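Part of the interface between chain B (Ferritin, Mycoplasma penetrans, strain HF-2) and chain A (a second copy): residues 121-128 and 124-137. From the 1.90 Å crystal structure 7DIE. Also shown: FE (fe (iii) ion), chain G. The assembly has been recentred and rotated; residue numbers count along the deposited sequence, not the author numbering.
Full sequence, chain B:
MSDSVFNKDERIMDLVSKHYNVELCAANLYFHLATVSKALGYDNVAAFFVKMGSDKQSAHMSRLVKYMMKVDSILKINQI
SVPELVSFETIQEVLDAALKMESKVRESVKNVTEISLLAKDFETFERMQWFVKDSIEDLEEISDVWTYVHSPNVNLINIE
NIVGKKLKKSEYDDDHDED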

# COMPACT_ATOMS: atom_id res chain seq x y z
N ASP B 121 24.65 49.96 9.02
CA ASP B 121 24.51 48.65 9.65
C ASP B 121 23.63 47.82 8.73
O ASP B 121 22.41 47.70 8.91
CB ASP B 121 23.91 48.78 11.05
CG ASP B 121 23.76 47.43 11.74
OD1 ASP B 121 23.97 46.37 11.10
OD2 ASP B 121 23.43 47.42 12.93
N PHE B 122 24.26 47.26 7.70
CA PHE B 122 23.50 46.49 6.72
C PHE B 122 22.94 45.19 7.30
O PHE B 122 21.90 44.72 6.85
CB PHE B 122 24.37 46.24 5.49
CG PHE B 122 24.65 47.49 4.72
CD1 PHE B 122 23.64 48.09 3.97
CD2 PHE B 122 25.88 48.13 4.82
CE1 PHE B 122 23.87 49.29 3.28
CE2 PHE B 122 26.11 49.33 4.14
CZ PHE B 122 25.11 49.90 3.37
N GLU B 123 23.61 44.62 8.31
CA GLU B 123 23.08 43.43 8.97
C GLU B 123 21.74 43.72 9.64
O GLU B 123 20.80 42.92 9.55
CB GLU B 123 24.09 42.90 9.99
CG GLU B 123 25.34 42.35 9.32
CD GLU B 123 26.44 42.01 10.28
OE1 GLU B 123 26.37 42.40 11.47
OE2 GLU B 123 27.42 41.37 9.83
N THR B 124 21.63 44.84 10.34
CA THR B 124 20.36 45.16 10.96
C THR B 124 19.33 45.55 9.91
O THR B 124 18.15 45.19 10.01
CB THR B 124 20.55 46.27 11.99
OG1 THR B 124 21.43 45.78 13.01
CG2 THR B 124 19.23 46.68 12.61
N PHE B 125 19.76 46.30 8.88
CA PHE B 125 18.84 46.65 7.81
C PHE B 125 18.25 45.40 7.16
O PHE B 125 17.05 45.34 6.87
CB PHE B 125 19.55 47.51 6.76
CG PHE B 125 18.66 47.92 5.60
CD1 PHE B 125 17.74 48.95 5.74
CD2 PHE B 125 18.76 47.27 4.38
CE1 PHE B 125 16.93 49.35 4.68
CE2 PHE B 125 17.94 47.64 3.30
CZ PHE B 125 17.03 48.69 3.46
N GLU B 126 19.10 44.40 6.91
CA GLU B 126 18.61 43.17 6.30
C GLU B 126 17.60 42.47 7.21
O GLU B 126 16.54 42.01 6.75
CB GLU B 126 19.80 42.27 5.99
CG GLU B 126 19.48 41.09 5.08
CD GLU B 126 18.74 39.94 5.79
OE1 GLU B 126 18.94 39.72 7.01
OE2 GLU B 126 17.95 39.26 5.10
N ARG B 127 17.89 42.38 8.51
CA ARG B 127 16.96 41.71 9.43
C ARG B 127 15.63 42.45 9.50
O ARG B 127 14.58 41.82 9.67
CB ARG B 127 17.60 41.57 10.82
CG ARG B 127 16.66 41.07 11.99
CD ARG B 127 16.22 39.58 11.87
NE ARG B 127 15.33 39.37 10.72
CZ ARG B 127 14.87 38.19 10.30
NH1 ARG B 127 15.18 37.07 10.95
NH2 ARG B 127 14.10 38.13 9.22
N MET B 128 15.64 43.77 9.34
CA MET B 128 14.40 44.51 9.45
C MET B 128 13.50 44.34 8.24
O MET B 128 12.32 44.69 8.32
CB MET B 128 14.70 46.01 9.68
CG MET B 128 15.31 46.32 11.06
SD MET B 128 14.41 45.61 12.46
CE MET B 128 12.80 46.36 12.26
FE FE G . 28.09 30.11 4.69
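Chain A (124-137) TFERMQWFVKDSIE

Residues 124-137 of chain A belong to a longer helix that crosses the start of the chain B helix with 109° between their N-to-C directions (signed -109°), so the helices run steeply across each other; the axes are 9.3 Å apart at closest approach. D121(B) precedes the chain B helix as its N-cap; its OD1 accepts from T124(B) N (2.9 Å). From the first turn F122(B) points toward chain A and meets the edge of the F125(A) ring, CE1 to CE1 at 3.9 Å. The carbonyl O of F122(B) lies 3.7 Å from V132(A) CG1 and also accepts from water 1 (3.0 Å), which donates in turn to Q129(A) OE1 (2.7 Å). E123(B) sits over V132(A), their CA atoms 5.9 Å apart; its OE2 reaches to 3.5 Å from I136(A) CG1 and is linked through water 3 to V132(A) O. T124(B) faces away. One turn on from D121(B), F125(B) CE2 packs 4.0 Å from F125(A) CZ, so two phenyl rings of chain B border the edge of one in chain A. E126(B) lies against Q129(A), CG to OE1 at 3.6 Å. Its OE1 is 4.4 Å from K133(A) NZ, too far for a salt bridge, and water 4 spans the gap. R127(B) NH1 approaches K133(A) NZ to 4.0 Å, a like-charged pair. No direct hydrogen bond joins the segments.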

# COMPACT_ATOMS: atom_id res chain seq x y z
N THR A 124 23.18 44.34 -7.73
CA THR A 124 24.25 43.79 -6.90
C THR A 124 23.91 43.90 -5.42
O THR A 124 24.14 42.96 -4.65
CB THR A 124 25.57 44.50 -7.23
OG1 THR A 124 25.91 44.23 -8.60
CG2 THR A 124 26.71 43.97 -6.35
N PHE A 125 23.31 45.02 -5.00
CA PHE A 125 22.89 45.15 -3.61
C PHE A 125 21.94 44.02 -3.23
O PHE A 125 22.08 43.42 -2.15
CB PHE A 125 22.22 46.52 -3.39
CG PHE A 125 21.75 46.74 -1.96
CD1 PHE A 125 22.65 47.03 -0.95
CD2 PHE A 125 20.40 46.66 -1.65
CE1 PHE A 125 22.22 47.24 0.35
CE2 PHE A 125 19.95 46.86 -0.35
CZ PHE A 125 20.86 47.15 0.66
N GLU A 126 20.99 43.70 -4.11
CA GLU A 126 20.03 42.63 -3.83
C GLU A 126 20.74 41.27 -3.70
O GLU A 126 20.48 40.50 -2.76
CB GLU A 126 18.96 42.61 -4.93
CG GLU A 126 17.71 41.74 -4.65
CD GLU A 126 17.99 40.22 -4.69
OE1 GLU A 126 18.85 39.78 -5.49
OE2 GLU A 126 17.34 39.47 -3.91
N ARG A 127 21.65 40.97 -4.62
CA ARG A 127 22.37 39.70 -4.56
C ARG A 127 23.23 39.62 -3.30
O ARG A 127 23.41 38.53 -2.74
CB ARG A 127 23.24 39.52 -5.82
CG ARG A 127 24.29 38.38 -5.74
CD ARG A 127 23.65 36.96 -5.79
NE ARG A 127 22.86 36.65 -4.58
CZ ARG A 127 22.10 35.57 -4.43
NH1 ARG A 127 22.05 34.65 -5.39
NH2 ARG A 127 21.40 35.40 -3.31
N MET A 128 23.71 40.75 -2.80
CA MET A 128 24.55 40.71 -1.61
C MET A 128 23.77 40.46 -0.33
O MET A 128 24.39 40.11 0.68
CB MET A 128 25.35 42.02 -1.48
CG MET A 128 26.42 42.19 -2.58
SD MET A 128 27.56 40.77 -2.75
CE MET A 128 28.36 40.74 -1.14
N GLN A 129 22.44 40.60 -0.34
CA GLN A 129 21.68 40.44 0.90
C GLN A 129 21.83 39.03 1.47
O GLN A 129 21.92 38.86 2.69
CB GLN A 129 20.21 40.78 0.68
CG GLN A 129 19.97 42.27 0.33
CD GLN A 129 20.73 43.20 1.25
OE1 GLN A 129 20.41 43.29 2.43
NE2 GLN A 129 21.73 43.90 0.72
N TRP A 130 21.86 38.01 0.61
CA TRP A 130 22.10 36.65 1.11
C TRP A 130 23.41 36.57 1.87
O TRP A 130 23.51 35.88 2.89
CB TRP A 130 22.11 35.65 -0.06
CG TRP A 130 22.30 34.22 0.41
CD1 TRP A 130 21.31 33.32 0.74
CD2 TRP A 130 23.54 33.54 0.66
NE1 TRP A 130 21.86 32.13 1.15
CE2 TRP A 130 23.23 32.24 1.12
CE3 TRP A 130 24.89 33.89 0.53
CZ2 TRP A 130 24.21 31.30 1.45
CZ3 TRP A 130 25.87 32.96 0.86
CH2 TRP A 130 25.52 31.68 1.32
N PHE A 131 24.43 37.28 1.39
CA PHE A 131 25.76 37.24 1.98
C PHE A 131 25.81 38.05 3.26
O PHE A 131 26.54 37.68 4.19
CB PHE A 131 26.79 37.78 0.98
CG PHE A 131 26.99 36.89 -0.19
CD1 PHE A 131 26.15 36.97 -1.29
CD2 PHE A 131 28.02 35.95 -0.19
CE1 PHE A 131 26.32 36.13 -2.38
CE2 PHE A 131 28.20 35.10 -1.31
CZ PHE A 131 27.36 35.19 -2.39
N VAL A 132 25.09 39.17 3.31
CA VAL A 132 24.98 39.92 4.56
C VAL A 132 24.45 39.01 5.66
O VAL A 132 25.00 38.95 6.76
CB VAL A 132 24.06 41.15 4.39
CG1 VAL A 132 23.77 41.76 5.78
CG2 VAL A 132 24.66 42.19 3.44
N LYS A 133 23.37 38.28 5.37
CA LYS A 133 22.80 37.39 6.38
C LYS A 133 23.74 36.23 6.69
O LYS A 133 24.00 35.92 7.86
CB LYS A 133 21.43 36.88 5.91
CG LYS A 133 20.66 36.08 6.97
CD LYS A 133 19.26 35.74 6.46
CE LYS A 133 18.45 34.96 7.50
NZ LYS A 133 18.29 35.73 8.77
N ASP A 134 24.27 35.58 5.65
CA ASP A 134 25.03 34.36 5.89
C ASP A 134 26.41 34.63 6.47
O ASP A 134 26.95 33.77 7.18
CB ASP A 134 25.18 33.54 4.62
CG ASP A 134 25.51 32.08 4.92
OD1 ASP A 134 24.65 31.39 5.47
OD2 ASP A 134 26.63 31.64 4.65
N SER A 135 27.01 35.80 6.19
CA SER A 135 28.30 36.08 6.83
C SER A 135 28.18 36.10 8.34
O SER A 135 29.13 35.73 9.03
CB SER A 135 28.91 37.41 6.35
OG SER A 135 29.81 37.19 5.28
N ILE A 136 27.03 36.53 8.87
CA ILE A 136 26.81 36.46 10.32
C ILE A 136 26.87 35.00 10.78
O ILE A 136 27.53 34.67 11.78
CB ILE A 136 25.47 37.09 10.70
CG1 ILE A 136 25.41 38.59 10.35
CG2 ILE A 136 25.19 36.87 12.18
CD1 ILE A 136 23.98 39.15 10.51
N GLU A 137 26.19 34.11 10.06
CA GLU A 137 26.18 32.70 10.44
C GLU A 137 27.59 32.11 10.42
O GLU A 137 27.99 31.39 11.34
CB GLU A 137 25.28 31.90 9.50
CG GLU A 137 23.91 32.47 9.30
CD GLU A 137 23.01 32.20 10.47
OE1 GLU A 137 23.31 31.25 11.22
OE2 GLU A 137 22.02 32.94 10.62
O HOH W 1 21.62 45.18 3.86
O HOH W 2 19.18 37.81 3.06
O HOH W 3 27.45 40.22 7.35
O HOH W 4 17.28 38.28 8.41
O HOH W 5 26.27 28.99 3.65